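N-acetylglucosamine-6-phosphate deacetylase (Mycobacterium smegmatis, PDB 6FV4) probably removes the acetyl group from N-acetylglucosamine-6-phosphate in a metal-dependent hydrolysis, a step of amino-sugar metabolism. Local coordinates at residues L36-D41 and A369-V374; G134-G139 and M176-P181; G197-V202 and G219-T224. The protein carries 1 engineered substitution. All blocks are in the same frame, centred on the assembly; numbering follows the deposited sequence.

Interaction 1. Residues L36-D41 and A369-V374; sequences LEIASD and ARADLV. With CD (cadmium ion), chain I.
L36 and L373 reach toward each other tip to tip, their CD2 methyls 4.1 Å apart, at one end of the contact. The L373 branch comes from an unusual torsion: its CG sits between the backbone N and the carbonyl carbon (chi1 55°), and both leucines also rest on L365. Next along the strand, I38 meets A371. The CB of I38 does not head for the loop, but the delta methyl does: I38 CD1 lies 3.7 Å from A371 CB, with the CG2 branch against the same methyl.

At D41 the backbone takes over. A371 N donates to D41 O over 2.8 Å at an N-H...O angle of 158°, although the donor stands above the carbonyl plane, 36° out of it. The same oxygen has R370 CG at 3.2 Å, so the arginine's CG packs on the carbonyl of D41. Its head turns back instead to D372, bending at chi3, and meets the carboxylate side-on: R370 NH2 reaches D372 OD2 at 2.8 Å, while NE donates to both oxygens. This salt bridge lies within 369-374, and D372 OD1 also accepts from A388 N, which probably limits rotation of the carboxylate.

E37 takes no part in this packing and holds a cadmium ion through both oxygens, OE2 at 2.5 Å. A371 is the centre of an inverse gamma turn. The contact joins strand 34-39 and the turn after it to the loop and first residue of strand 373-376, away from the active site: the union of early and late chain that builds the beta-rich domain beside the barrel in amidohydrolases.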
ATOM      1  N   LEU B  36       9.655  23.622 -27.967  1.00 34.07           N
ATOM      2  CA  LEU B  36      10.956  23.630 -27.326  1.00 33.36           C
ATOM      3  C   LEU B  36      11.972  24.214 -28.280  1.00 35.16           C
ATOM      4  O   LEU B  36      11.956  23.927 -29.481  1.00 35.40           O
ATOM      5  CB  LEU B  36      11.450  22.227 -26.943  1.00 36.66           C
ATOM      6  CG  LEU B  36      10.666  21.267 -26.075  1.00 39.05           C
ATOM      7  CD1 LEU B  36       9.893  20.338 -26.972  1.00 38.32           C
ATOM      8  CD2 LEU B  36      11.665  20.497 -25.219  1.00 41.81           C
ATOM      9  N   GLU B  37      12.886  24.991 -27.725  1.00 35.32           N
ATOM     10  CA  GLU B  37      14.007  25.536 -28.466  1.00 35.75           C
ATOM     11  C   GLU B  37      15.283  24.885 -27.988  1.00 33.45           C
ATOM     12  O   GLU B  37      15.572  24.895 -26.789  1.00 34.28           O
ATOM     13  CB  GLU B  37      14.099  27.037 -28.267  1.00 36.92           C
ATOM     14  CG  GLU B  37      14.667  27.778 -29.399  1.00 44.51           C
ATOM     15  CD  GLU B  37      14.867  29.185 -28.970  1.00 45.25           C
ATOM     16  OE1 GLU B  37      13.855  29.816 -28.604  1.00 41.88           O
ATOM     17  OE2 GLU B  37      16.027  29.643 -28.934  1.00 51.53           O
ATOM     18  N   ILE B  38      16.053  24.353 -28.929  1.00 35.32           N
ATOM     19  CA  ILE B  38      17.258  23.591 -28.646  1.00 36.06           C
ATOM     20  C   ILE B  38      18.433  24.362 -29.224  1.00 38.18           C
ATOM     21  O   ILE B  38      18.369  24.830 -30.367  1.00 41.00           O
ATOM     22  CB  ILE B  38      17.180  22.175 -29.253  1.00 34.33           C
ATOM     23  CG1 ILE B  38      15.964  21.408 -28.717  1.00 35.73           C
ATOM     24  CG2 ILE B  38      18.479  21.412 -29.026  1.00 38.84           C
ATOM     25  CD1 ILE B  38      15.911  21.315 -27.227  1.00 35.60           C
ATOM     26  N   ALA B  39      19.494  24.513 -28.438  1.00 36.01           N
ATOM     27  CA  ALA B  39      20.752  25.062 -28.936  1.00 37.53           C
ATOM     28  C   ALA B  39      21.857  24.112 -28.528  1.00 35.42           C
ATOM     29  O   ALA B  39      22.003  23.810 -27.338  1.00 36.07           O
ATOM     30  CB  ALA B  39      21.034  26.466 -28.392  1.00 38.73           C
ATOM     31  N   SER B  40      22.624  23.639 -29.509  1.00 38.72           N
ATOM     32  CA  SER B  40      23.731  22.716 -29.267  1.00 39.80           C
ATOM     33  C   SER B  40      23.149  21.523 -28.515  1.00 40.24           C
ATOM     34  O   SER B  40      22.242  20.863 -29.054  1.00 43.70           O
ATOM     35  CB  SER B  40      24.849  23.514 -28.579  1.00 42.07           C
ATOM     36  OG  SER B  40      25.872  22.699 -28.072  1.00 42.24           O
ATOM     37  N   ASP B  41      23.563  21.242 -27.283  1.00 37.69           N
ATOM     38  CA  ASP B  41      23.021  20.122 -26.524  1.00 40.53           C
ATOM     39  C   ASP B  41      22.061  20.545 -25.418  1.00 35.65           C
ATOM     40  O   ASP B  41      21.712  19.710 -24.588  1.00 35.99           O
ATOM     41  CB  ASP B  41      24.163  19.285 -25.932  1.00 38.75           C
ATOM     42  CG  ASP B  41      24.953  20.041 -24.887  1.00 45.68           C
ATOM     43  OD1 ASP B  41      24.957  21.286 -24.959  1.00 41.81           O
ATOM     44  OD2 ASP B  41      25.599  19.399 -24.023  1.00 48.55           O
ATOM     45  N   ALA B 369      18.405  22.661 -19.210  1.00 34.83           N
ATOM     46  CA  ALA B 369      18.572  21.215 -19.159  1.00 35.93           C
ATOM     47  C   ALA B 369      19.158  20.682 -20.465  1.00 35.19           C
ATOM     48  O   ALA B 369      19.017  21.286 -21.533  1.00 31.33           O
ATOM     49  CB  ALA B 369      17.231  20.538 -18.882  1.00 31.76           C
ATOM     50  N   ARG B 370      19.823  19.528 -20.372  1.00 37.59           N
ATOM     51  CA  ARG B 370      20.315  18.877 -21.579  1.00 34.88           C
ATOM     52  C   ARG B 370      19.139  18.392 -22.415  1.00 33.11           C
ATOM     53  O   ARG B 370      18.089  18.015 -21.890  1.00 32.94           O
ATOM     54  CB  ARG B 370      21.254  17.711 -21.249  1.00 37.53           C
ATOM     55  CG  ARG B 370      22.236  17.427 -22.389  1.00 36.22           C
ATOM     56  CD  ARG B 370      23.232  16.332 -22.071  1.00 38.64           C
ATOM     57  NE  ARG B 370      22.580  15.029 -21.968  1.00 35.88           N
ATOM     58  CZ  ARG B 370      23.213  13.902 -21.663  1.00 39.94           C
ATOM     59  NH1 ARG B 370      24.536  13.908 -21.441  1.00 35.05           N
ATOM     60  NH2 ARG B 370      22.520  12.768 -21.584  1.00 38.13           N
ATOM     61  N   ALA B 371      19.312  18.441 -23.737  1.00 31.20           N
ATOM     62  CA  ALA B 371      18.216  18.190 -24.667  1.00 30.97           C
ATOM     63  C   ALA B 371      18.108  16.686 -24.929  1.00 31.38           C
ATOM     64  O   ALA B 371      18.526  16.161 -25.964  1.00 28.27           O
ATOM     65  CB  ALA B 371      18.416  18.978 -25.953  1.00 31.06           C
ATOM     66  N   ASP B 372      17.518  15.989 -23.959  1.00 30.13           N
ATOM     67  CA  ASP B 372      17.237  14.562 -24.052  1.00 27.88           C
ATOM     68  C   ASP B 372      15.724  14.414 -24.034  1.00 25.19           C
ATOM     69  O   ASP B 372      15.080  14.791 -23.050  1.00 25.16           O
ATOM     70  CB  ASP B 372      17.842  13.787 -22.883  1.00 26.20           C
ATOM     71  CG  ASP B 372      19.330  14.004 -22.728  1.00 30.48           C
ATOM     72  OD1 ASP B 372      19.982  14.530 -23.655  1.00 32.88           O
ATOM     73  OD2 ASP B 372      19.853  13.639 -21.659  1.00 36.84           O
ATOM     74  N   LEU B 373      15.154  13.899 -25.121  1.00 26.40           N
ATOM     75  CA  LEU B 373      13.704  13.784 -25.191  1.00 28.73           C
ATOM     76  C   LEU B 373      13.336  12.603 -26.073  1.00 27.95           C
ATOM     77  O   LEU B 373      14.165  12.073 -26.820  1.00 30.08           O
ATOM     78  CB  LEU B 373      13.055  15.080 -25.702  1.00 27.54           C
ATOM     79  CG  LEU B 373      13.486  15.692 -27.041  1.00 26.30           C
ATOM     80  CD1 LEU B 373      12.893  14.961 -28.250  1.00 27.26           C
ATOM     81  CD2 LEU B 373      13.080  17.174 -27.074  1.00 30.30           C
ATOM     82  N   VAL B 374      12.062  12.211 -25.990  1.00 27.49           N
ATOM     83  CA  VAL B 374      11.529  11.049 -26.694  1.00 28.77           C
ATOM     84  C   VAL B 374      10.201  11.440 -27.323  1.00 26.95           C
ATOM     85  O   VAL B 374       9.383  12.119 -26.697  1.00 29.48           O
ATOM     86  CB  VAL B 374      11.347   9.836 -25.749  1.00 28.05           C
ATOM     87  CG1 VAL B 374      10.686   8.669 -26.485  1.00 33.02           C
ATOM     88  CG2 VAL B 374      12.677   9.397 -25.176  1.00 31.55           C
TER
HETATM   89 CD    CD I 402      15.258  31.804 -29.976  0.50 74.94          CD
HETATM   90  O   HOH W   1      17.457  32.445 -31.274  1.00 53.80           O

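Interaction 2. Residues G134-G139 and M176-P181; sequences GIHLEG and MVTIAP. With CD (cadmium ion), chain J; ZN (zinc ion), chain H.
H136 and M176 pair in parallel register, as do L137 and V177, and three backbone hydrogen bonds document it. M176 N donates to I135 O and T178 N to L137 O, while L137 N reaches M176 O over 2.8 Å. The strands run nearly parallel.

Polar side-chain bonding centres on H136. Its CG lies anti to the backbone N (chi1 165°), which lays the imidazole along the neighbouring strand, where NE2 meets T178 OG1 at 2.8 Å and almost straight, 172°. Either atom could be the donor. The threonine oxygen also bonds T224 OG1, while H136 ND1 bonds S107 OG, so both ring nitrogens are engaged, which probably holds the ring in this rotation.

Contacts with the ring face are of another kind. M176 CE stands over the middle of the imidazole, 3.6 Å from its centroid and 8° off the normal, a CH-pi contact; E138 N lies against the opposite face, offset toward the rim. Separately, the rings of H136 and H72 form an edge-to-face pair.

Apolar packing occupies the other side of the strands: L137 and V177 lie side by side, L137 CD1 against V177 CG2, and L116 and V120 of helix 113-129 cover L137.

Metal coordination closes the series. The extended E138 chain carries its carboxylate to two ions, OE1 to zinc at 2.1 Å and OE2 to cadmium at 2.4 Å. H72 and H74 are further zinc ligands; H150, H204 and H225 are further cadmium ligands. Such a carboxylate, bridging two metals beside parallel strands, is consistent with a binuclear metal centre of the amidohydrolase type.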
ATOM      1  N   GLY B 134      26.675   5.739 -14.993  1.00 21.92           N
ATOM      2  CA  GLY B 134      26.975   5.318 -13.643  1.00 20.61           C
ATOM      3  C   GLY B 134      27.010   3.813 -13.609  1.00 21.78           C
ATOM      4  O   GLY B 134      26.728   3.145 -14.605  1.00 25.31           O
ATOM      5  N   ILE B 135      27.366   3.288 -12.437  1.00 23.72           N
ATOM      6  CA  ILE B 135      27.431   1.852 -12.191  1.00 27.14           C
ATOM      7  C   ILE B 135      26.588   1.528 -10.969  1.00 23.84           C
ATOM      8  O   ILE B 135      26.580   2.277  -9.985  1.00 22.77           O
ATOM      9  CB  ILE B 135      28.880   1.362 -11.975  1.00 23.96           C
ATOM     10  CG1 ILE B 135      29.768   1.742 -13.165  1.00 24.46           C
ATOM     11  CG2 ILE B 135      28.885  -0.163 -11.732  1.00 23.00           C
ATOM     12  CD1 ILE B 135      31.316   1.561 -12.891  1.00 26.48           C
ATOM     13  N   HIS B 136      25.894   0.401 -11.029  1.00 23.12           N
ATOM     14  CA  HIS B 136      25.124  -0.124  -9.918  1.00 22.58           C
ATOM     15  C   HIS B 136      25.670  -1.503  -9.585  1.00 23.32           C
ATOM     16  O   HIS B 136      25.716  -2.380 -10.456  1.00 26.32           O
ATOM     17  CB  HIS B 136      23.644  -0.186 -10.300  1.00 24.24           C
ATOM     18  CG  HIS B 136      22.797  -1.018  -9.388  1.00 26.38           C
ATOM     19  ND1 HIS B 136      21.704  -1.722  -9.847  1.00 25.61           N
ATOM     20  CD2 HIS B 136      22.841  -1.227  -8.049  1.00 26.42           C
ATOM     21  CE1 HIS B 136      21.128  -2.353  -8.840  1.00 27.32           C
ATOM     22  NE2 HIS B 136      21.785  -2.058  -7.734  1.00 24.82           N
ATOM     23  N   LEU B 137      26.092  -1.696  -8.341  1.00 19.21           N
ATOM     24  CA  LEU B 137      26.546  -3.011  -7.893  1.00 26.47           C
ATOM     25  C   LEU B 137      25.366  -3.721  -7.247  1.00 28.18           C
ATOM     26  O   LEU B 137      25.039  -3.473  -6.081  1.00 27.94           O
ATOM     27  CB  LEU B 137      27.711  -2.889  -6.921  1.00 26.54           C
ATOM     28  CG  LEU B 137      28.862  -2.007  -7.418  1.00 25.77           C
ATOM     29  CD1 LEU B 137      29.922  -1.931  -6.341  1.00 25.43           C
ATOM     30  CD2 LEU B 137      29.418  -2.555  -8.711  1.00 25.12           C
ATOM     31  N   GLU B 138      24.714  -4.594  -8.014  1.00 31.94           N
ATOM     32  CA  GLU B 138      23.654  -5.453  -7.477  1.00 27.06           C
ATOM     33  C   GLU B 138      24.278  -6.769  -7.018  1.00 32.91           C
ATOM     34  O   GLU B 138      24.142  -7.825  -7.642  1.00 28.45           O
ATOM     35  CB  GLU B 138      22.562  -5.687  -8.503  1.00 32.31           C
ATOM     36  CG  GLU B 138      21.354  -6.403  -7.859  1.00 27.13           C
ATOM     37  CD  GLU B 138      20.219  -6.615  -8.806  1.00 30.71           C
ATOM     38  OE1 GLU B 138      20.495  -6.761  -9.998  1.00 32.74           O
ATOM     39  OE2 GLU B 138      19.057  -6.647  -8.351  1.00 33.13           O
ATOM     40  N   GLY B 139      24.985  -6.674  -5.895  1.00 31.73           N
ATOM     41  CA  GLY B 139      25.829  -7.744  -5.427  1.00 30.77           C
ATOM     42  C   GLY B 139      27.241  -7.220  -5.235  1.00 29.35           C
ATOM     43  O   GLY B 139      27.628  -6.199  -5.811  1.00 28.35           O
ATOM     44  N   MET B 176      25.299   3.404  -7.259  1.00 27.26           N
ATOM     45  CA  MET B 176      24.330   2.710  -6.427  1.00 26.84           C
ATOM     46  C   MET B 176      24.861   1.326  -6.080  1.00 24.01           C
ATOM     47  O   MET B 176      25.476   0.658  -6.922  1.00 26.20           O
ATOM     48  CB  MET B 176      22.971   2.604  -7.135  1.00 22.77           C
ATOM     49  CG  MET B 176      21.916   1.902  -6.305  1.00 26.14           C
ATOM     50  SD  MET B 176      20.248   2.277  -6.913  1.00 28.66           S
ATOM     51  CE  MET B 176      20.268   1.498  -8.526  1.00 25.73           C
ATOM     52  N   VAL B 177      24.631   0.910  -4.834  1.00 23.63           N
ATOM     53  CA  VAL B 177      25.039  -0.403  -4.333  1.00 25.26           C
ATOM     54  C   VAL B 177      23.873  -1.021  -3.565  1.00 24.99           C
ATOM     55  O   VAL B 177      23.388  -0.435  -2.590  1.00 26.78           O
ATOM     56  CB  VAL B 177      26.281  -0.308  -3.432  1.00 23.70           C
ATOM     57  CG1 VAL B 177      26.636  -1.688  -2.833  1.00 21.97           C
ATOM     58  CG2 VAL B 177      27.466   0.240  -4.226  1.00 25.97           C
ATOM     59  N   THR B 178      23.432  -2.204  -3.993  1.00 26.63           N
ATOM     60  CA  THR B 178      22.372  -2.944  -3.301  1.00 26.84           C
ATOM     61  C   THR B 178      22.949  -3.713  -2.112  1.00 29.92           C
ATOM     62  O   THR B 178      23.941  -4.444  -2.253  1.00 29.33           O
ATOM     63  CB  THR B 178      21.681  -3.912  -4.257  1.00 25.80           C
ATOM     64  OG1 THR B 178      21.007  -3.169  -5.278  1.00 27.18           O
ATOM     65  CG2 THR B 178      20.648  -4.766  -3.509  1.00 28.35           C
ATOM     66  N   ILE B 179      22.341  -3.523  -0.941  1.00 26.46           N
ATOM     67  CA  ILE B 179      22.797  -4.089   0.325  1.00 27.63           C
ATOM     68  C   ILE B 179      21.646  -4.885   0.930  1.00 31.87           C
ATOM     69  O   ILE B 179      20.543  -4.353   1.093  1.00 30.89           O
ATOM     70  CB  ILE B 179      23.261  -2.985   1.296  1.00 26.21           C
ATOM     71  CG1 ILE B 179      24.486  -2.266   0.741  1.00 27.28           C
ATOM     72  CG2 ILE B 179      23.613  -3.553   2.672  1.00 30.06           C
ATOM     73  CD1 ILE B 179      25.668  -3.192   0.617  1.00 25.35           C
ATOM     74  N   ALA B 180      21.898  -6.152   1.259  1.00 29.80           N
ATOM     75  CA  ALA B 180      20.956  -6.922   2.062  1.00 31.90           C
ATOM     76  C   ALA B 180      21.148  -6.550   3.530  1.00 36.84           C
ATOM     77  O   ALA B 180      22.241  -6.760   4.071  1.00 31.57           O
ATOM     78  CB  ALA B 180      21.156  -8.422   1.857  1.00 32.43           C
ATOM     79  N   PRO B 181      20.132  -5.989   4.201  1.00 33.79           N
ATOM     80  CA  PRO B 181      20.358  -5.369   5.521  1.00 33.23           C
ATOM     81  C   PRO B 181      20.656  -6.334   6.664  1.00 33.78           C
ATOM     82  O   PRO B 181      21.001  -5.852   7.750  1.00 36.77           O
ATOM     83  CB  PRO B 181      19.042  -4.620   5.786  1.00 35.29           C
ATOM     84  CG  PRO B 181      18.435  -4.412   4.463  1.00 33.21           C
ATOM     85  CD  PRO B 181      18.823  -5.604   3.640  1.00 34.88           C
TER
HETATM   86 CD    CD J 403      17.965  -8.691  -9.056  1.00 27.76          CD
HETATM   87 ZN    ZN H 401      19.239  -6.546 -11.631  1.00 27.02          ZN
HETATM   88  O   HOH W   2      16.355 -10.660  -9.558  1.00 31.32           O

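Interaction 3. Residues G197-V202 and G219-T224; sequences GVVAAV and GATVGT
The beta-alpha-beta unit of strand 199-202, helix 209-217 and strand 222-223, part of the amidohydrolase barrel wall, brings the two segments side by side in parallel. A201 pairs with V222 and V202 with G223. Two ladder bonds carry the pairing: V202 N donates to V222 O over 2.8 Å, and T224 N to V202 O over 2.7 Å. Before them T221 N reaches A200 O, 3.0 Å away.

The methyls A200 CB and A220 CB are 4.3 Å apart, and V202 CG2 rests on A220 CB at 3.9 Å. On the side of A201 and V222, the A201 methyl lies against V222 CG1, while M176 of the preceding strand touches both residues. V199 and V222 cross at about a right angle, with V199 CG1 meeting V222 CG2 at 3.6 Å.

T224 turns its CG2 to the metal side, against E138 OE2. Its OG1, beside the backbone N (chi1 -53°), passes 3.2 Å from A201 CB and has T178 as its hydrogen-bond partner.

G219, just after helix 209-217, forms a Schellman motif. One water links the two segments beside it: it accepts from A200 N, donates to G219 O at 2.7 Å, and bonds T221 OG1, an oxygen set between its own backbone N and carbonyl carbon (chi1 55°).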
ATOM      1  N   GLY B 197      29.255   9.237  -1.064  1.00 37.03           N
ATOM      2  CA  GLY B 197      28.376   9.765  -2.088  1.00 35.47           C
ATOM      3  C   GLY B 197      27.724   8.735  -2.979  1.00 30.39           C
ATOM      4  O   GLY B 197      27.286   9.080  -4.078  1.00 34.07           O
ATOM      5  N   VAL B 198      27.657   7.473  -2.552  1.00 29.84           N
ATOM      6  CA  VAL B 198      26.975   6.419  -3.301  1.00 29.16           C
ATOM      7  C   VAL B 198      25.602   6.169  -2.678  1.00 28.45           C
ATOM      8  O   VAL B 198      25.451   6.225  -1.453  1.00 26.76           O
ATOM      9  CB  VAL B 198      27.813   5.133  -3.315  1.00 27.41           C
ATOM     10  CG1 VAL B 198      27.109   4.042  -4.110  1.00 26.36           C
ATOM     11  CG2 VAL B 198      29.242   5.411  -3.855  1.00 29.54           C
ATOM     12  N   VAL B 199      24.600   5.903  -3.521  1.00 29.67           N
ATOM     13  CA  VAL B 199      23.274   5.539  -3.029  1.00 25.48           C
ATOM     14  C   VAL B 199      23.302   4.107  -2.510  1.00 26.97           C
ATOM     15  O   VAL B 199      23.831   3.193  -3.163  1.00 28.63           O
ATOM     16  CB  VAL B 199      22.214   5.704  -4.131  1.00 28.76           C
ATOM     17  CG1 VAL B 199      20.853   5.243  -3.628  1.00 26.71           C
ATOM     18  CG2 VAL B 199      22.127   7.159  -4.615  1.00 31.40           C
ATOM     19  N   ALA B 200      22.745   3.901  -1.323  1.00 28.67           N
ATOM     20  CA  ALA B 200      22.576   2.567  -0.771  1.00 25.49           C
ATOM     21  C   ALA B 200      21.149   2.120  -1.064  1.00 29.88           C
ATOM     22  O   ALA B 200      20.191   2.811  -0.695  1.00 28.62           O
ATOM     23  CB  ALA B 200      22.882   2.558   0.726  1.00 27.24           C
ATOM     24  N   ALA B 201      21.006   0.992  -1.760  1.00 28.27           N
ATOM     25  CA  ALA B 201      19.708   0.404  -2.052  1.00 29.74           C
ATOM     26  C   ALA B 201      19.522  -0.864  -1.227  1.00 30.31           C
ATOM     27  O   ALA B 201      20.491  -1.550  -0.912  1.00 28.52           O
ATOM     28  CB  ALA B 201      19.569   0.095  -3.551  1.00 25.51           C
ATOM     29  N   VAL B 202      18.268  -1.163  -0.847  1.00 30.39           N
ATOM     30  CA  VAL B 202      17.935  -2.400  -0.139  1.00 29.51           C
ATOM     31  C   VAL B 202      17.344  -3.372  -1.151  1.00 27.91           C
ATOM     32  O   VAL B 202      16.465  -3.000  -1.934  1.00 29.04           O
ATOM     33  CB  VAL B 202      16.947  -2.157   1.022  1.00 29.40           C
ATOM     34  CG1 VAL B 202      16.406  -3.483   1.558  1.00 29.94           C
ATOM     35  CG2 VAL B 202      17.605  -1.420   2.146  1.00 28.48           C
ATOM     36  N   GLY B 219      20.817   5.298   6.162  1.00 30.63           N
ATOM     37  CA  GLY B 219      20.998   6.074   4.948  1.00 28.69           C
ATOM     38  C   GLY B 219      20.565   5.412   3.661  1.00 26.12           C
ATOM     39  O   GLY B 219      20.751   6.012   2.592  1.00 30.50           O
ATOM     40  N   ALA B 220      19.991   4.213   3.677  1.00 27.23           N
ATOM     41  CA  ALA B 220      19.497   3.630   2.441  1.00 27.86           C
ATOM     42  C   ALA B 220      18.314   4.443   1.936  1.00 27.52           C
ATOM     43  O   ALA B 220      17.460   4.862   2.721  1.00 28.94           O
ATOM     44  CB  ALA B 220      19.105   2.166   2.666  1.00 27.92           C
ATOM     45  N   THR B 221      18.275   4.696   0.622  1.00 23.12           N
ATOM     46  CA  THR B 221      17.248   5.566   0.050  1.00 27.88           C
ATOM     47  C   THR B 221      16.565   4.969  -1.171  1.00 28.99           C
ATOM     48  O   THR B 221      15.771   5.670  -1.818  1.00 26.92           O
ATOM     49  CB  THR B 221      17.827   6.930  -0.357  1.00 30.36           C
ATOM     50  OG1 THR B 221      18.933   6.736  -1.254  1.00 28.14           O
ATOM     51  CG2 THR B 221      18.259   7.744   0.862  1.00 30.50           C
ATOM     52  N   VAL B 222      16.878   3.722  -1.535  1.00 27.21           N
ATOM     53  CA  VAL B 222      16.292   3.083  -2.710  1.00 28.11           C
ATOM     54  C   VAL B 222      15.925   1.649  -2.353  1.00 29.17           C
ATOM     55  O   VAL B 222      16.650   0.988  -1.601  1.00 30.35           O
ATOM     56  CB  VAL B 222      17.242   3.138  -3.928  1.00 26.57           C
ATOM     57  CG1 VAL B 222      16.746   2.227  -5.048  1.00 24.04           C
ATOM     58  CG2 VAL B 222      17.379   4.583  -4.447  1.00 26.21           C
ATOM     59  N   GLY B 223      14.776   1.188  -2.849  1.00 27.63           N
ATOM     60  CA  GLY B 223      14.434  -0.224  -2.835  1.00 25.87           C
ATOM     61  C   GLY B 223      14.679  -0.844  -4.198  1.00 29.05           C
ATOM     62  O   GLY B 223      14.094  -0.416  -5.195  1.00 26.58           O
ATOM     63  N   THR B 224      15.598  -1.827  -4.246  1.00 29.21           N
ATOM     64  CA  THR B 224      15.895  -2.552  -5.484  1.00 29.94           C
ATOM     65  C   THR B 224      14.752  -3.497  -5.833  1.00 26.40           C
ATOM     66  O   THR B 224      14.399  -4.355  -5.023  1.00 28.95           O
ATOM     67  CB  THR B 224      17.190  -3.364  -5.350  1.00 24.76           C
ATOM     68  OG1 THR B 224      18.248  -2.515  -4.910  1.00 28.05           O
ATOM     69  CG2 THR B 224      17.574  -3.979  -6.673  1.00 28.23           C
TER
HETATM   70  O   HOH W   3      21.338   6.180   0.009  1.00 24.57           O

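Interactions 2 and 3 are neighbours in the barrel wall, their centres 8 Å apart, and come in series along the chain. Strands 134-138, 174-179, 199-202 and 222-223 lie next to one another in that order, the two contacts being joined by backbone bonds that include a probable one from I179 N to A201 O (2.7 Å). P181 CG packs on V202 CG1 at 3.7 Å as a further link. Interaction 1 lies about 31 Å from interaction 2 and 30 Å from interaction 3, centre to centre. Its segments enclose both along the chain, so parts near the two ends of the polypeptide meet beside the barrel while the intervening chain builds the metal site.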